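PlzA (Borrelia burgdorferi, PDB 7MIE) binds the bacterial second messenger c-di-GMP through its PilZ domain and probably acts as a signalling receptor for it. Local coordinates at residues L183-D188 / F231-I236. Sequence-based numbering, arbitrary orientation.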
loop_
_atom_site.group_PDB
_atom_site.type_symbol
_atom_site.label_atom_id
_atom_site.label_comp_id
_atom_site.label_asym_id
_atom_site.label_seq_id
_atom_site.Cartn_x
_atom_site.Cartn_y
_atom_site.Cartn_z
ATOM N N LEU A 183 4.695 13.487 5.700
ATOM C CA LEU A 183 3.270 13.236 5.486
ATOM C C LEU A 183 2.592 14.467 4.897
ATOM O O LEU A 183 2.952 15.592 5.233
ATOM C CB LEU A 183 2.640 12.983 6.845
ATOM C CG LEU A 183 2.771 11.563 7.371
ATOM C CD1 LEU A 183 2.391 11.579 8.842
ATOM C CD2 LEU A 183 1.889 10.589 6.565
ATOM N N LYS A 184 1.590 14.248 4.050
ATOM C CA LYS A 184 0.913 15.377 3.419
ATOM C C LYS A 184 -0.259 15.803 4.294
ATOM O O LYS A 184 -1.349 16.057 3.777
ATOM C CB LYS A 184 0.406 15.019 2.018
ATOM C CG LYS A 184 1.444 14.537 1.014
ATOM C CD LYS A 184 2.405 15.612 0.526
ATOM C CE LYS A 184 3.735 15.060 0.054
ATOM N NZ LYS A 184 4.857 15.958 0.431
ATOM N N ILE A 185 -0.044 15.826 5.617
ATOM C CA ILE A 185 -0.953 16.461 6.563
ATOM C C ILE A 185 -0.180 17.571 7.265
ATOM O O ILE A 185 1.032 17.529 7.301
ATOM C CB ILE A 185 -1.555 15.475 7.591
ATOM C CG1 ILE A 185 -0.514 14.959 8.583
ATOM C CG2 ILE A 185 -2.295 14.331 6.898
ATOM C CD1 ILE A 185 -1.130 14.241 9.774
ATOM N N ASP A 186 -0.904 18.537 7.841
ATOM C CA ASP A 186 -0.325 19.813 8.237
ATOM C C ASP A 186 0.174 19.758 9.673
ATOM O O ASP A 186 1.163 20.405 10.034
ATOM C CB ASP A 186 -1.367 20.931 8.117
ATOM C CG ASP A 186 -1.572 21.399 6.688
ATOM O OD1 ASP A 186 -0.657 21.192 5.862
ATOM O OD2 ASP A 186 -2.636 21.976 6.416
ATOM N N SER A 187 -0.574 19.041 10.505
ATOM C CA SER A 187 -0.294 18.971 11.921
ATOM C C SER A 187 -0.852 17.664 12.458
ATOM O O SER A 187 -1.473 16.901 11.715
ATOM C CB SER A 187 -0.929 20.139 12.664
ATOM O OG SER A 187 -2.282 19.833 12.973
ATOM N N ASP A 188 -0.612 17.472 13.759
ATOM C CA ASP A 188 -1.054 16.340 14.546
ATOM C C ASP A 188 -2.486 16.506 15.051
ATOM O O ASP A 188 -2.971 15.656 15.796
ATOM C CB ASP A 188 -0.059 16.080 15.677
ATOM C CG ASP A 188 -0.013 17.123 16.785
ATOM O OD1 ASP A 188 -0.609 18.218 16.625
ATOM O OD2 ASP A 188 0.609 16.824 17.804
ATOM N N PHE A 231 -12.905 8.935 12.972
ATOM C CA PHE A 231 -11.659 9.671 13.118
ATOM C C PHE A 231 -11.536 10.595 11.923
ATOM O O PHE A 231 -11.750 10.180 10.793
ATOM C CB PHE A 231 -10.500 8.661 13.159
ATOM C CG PHE A 231 -9.096 9.199 13.004
ATOM C CD1 PHE A 231 -8.540 10.005 13.985
ATOM C CD2 PHE A 231 -8.309 8.840 11.911
ATOM C CE1 PHE A 231 -7.224 10.444 13.871
ATOM C CE2 PHE A 231 -6.991 9.277 11.800
ATOM C CZ PHE A 231 -6.462 10.085 12.779
ATOM N N SER A 232 -11.189 11.858 12.182
ATOM C CA SER A 232 -11.092 12.788 11.081
ATOM C C SER A 232 -10.000 13.816 11.331
ATOM O O SER A 232 -9.604 14.094 12.477
ATOM C CB SER A 232 -12.450 13.453 10.816
ATOM O OG SER A 232 -12.755 14.361 11.858
ATOM N N PHE A 233 -9.505 14.354 10.221
ATOM C CA PHE A 233 -8.572 15.464 10.282
ATOM C C PHE A 233 -8.677 16.299 9.012
ATOM O O PHE A 233 -9.087 15.814 7.962
ATOM C CB PHE A 233 -7.137 14.954 10.427
ATOM C CG PHE A 233 -6.767 13.841 9.472
ATOM C CD1 PHE A 233 -6.990 12.508 9.811
ATOM C CD2 PHE A 233 -6.142 14.115 8.261
ATOM C CE1 PHE A 233 -6.615 11.486 8.942
ATOM C CE2 PHE A 233 -5.762 13.092 7.400
ATOM C CZ PHE A 233 -5.995 11.775 7.742
ATOM N N GLU A 234 -8.235 17.556 9.110
ATOM C CA GLU A 234 -8.328 18.469 7.982
ATOM C C GLU A 234 -7.397 17.958 6.900
ATOM O O GLU A 234 -6.288 17.507 7.188
ATOM C CB GLU A 234 -7.928 19.886 8.398
ATOM C CG GLU A 234 -8.871 20.505 9.415
ATOM C CD GLU A 234 -9.878 21.521 8.893
ATOM O OE1 GLU A 234 -10.309 22.378 9.693
ATOM O OE2 GLU A 234 -10.256 21.443 7.700
ATOM N N PHE A 235 -7.893 17.992 5.669
ATOM C CA PHE A 235 -7.144 17.507 4.527
ATOM C C PHE A 235 -7.738 18.140 3.276
ATOM O O PHE A 235 -8.959 18.287 3.185
ATOM C CB PHE A 235 -7.194 15.977 4.474
ATOM C CG PHE A 235 -6.217 15.339 3.516
ATOM C CD1 PHE A 235 -4.848 15.442 3.714
ATOM C CD2 PHE A 235 -6.673 14.637 2.409
ATOM C CE1 PHE A 235 -3.960 14.860 2.824
ATOM C CE2 PHE A 235 -5.781 14.039 1.530
ATOM C CZ PHE A 235 -4.425 14.152 1.740
ATOM N N ILE A 236 -6.844 18.506 2.349
ATOM C CA ILE A 236 -7.139 19.187 1.096
ATOM C C ILE A 236 -8.533 19.835 1.136
ATOM O O ILE A 236 -9.487 19.197 0.637
ATOM C CB ILE A 236 -6.908 18.256 -0.116
ATOM C CG1 ILE A 236 -5.516 17.617 -0.072
ATOM C CG2 ILE A 236 -7.135 18.995 -1.430
ATOM C CD1 ILE A 236 -4.382 18.583 0.253
#
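The carbonyl oxygen of Lys184 points at the rim of the Phe235 ring: Lys184 O lies 3.0 Å from Phe235 CE1 and 3.6 Å from Phe235 CD1, near the ring plane. The oxygen thus meets the slightly positive C-H edge and not the pi cloud, a weak C-H...O-type contact; no hydrogen bond crosses between 183-188 and 231-236. The torsion of Phe235 explains the reach, since chi1 -167° sets CG anti to the backbone N and brings the CE1 edge of the ring up to Lys184 O.

The apolar half of the contact rests on one methyl group. Ile185 CG2 approaches Phe233 CE2 obliquely at 3.7 Å, the two side chains crossing at about a right angle, and lies 4.2 Å from Phe235 CD1.

The Phe233 side chain is about 11 Å from the bound c-di-GMP, so the contact packs beside the pocket without lining it. Residues 183-188 link helix 177-182 to strand 189-193, whereas 231-236 runs off the end of strand 228-233, which pairs with strands 189-193 and 240-250. Lys184 and Ile185 also touch Leu278 of helix 273-283, while Phe235 lies against Ile240 of strand 240-250, so the loop is packed between the C-terminal helix and the end of strand 228-233.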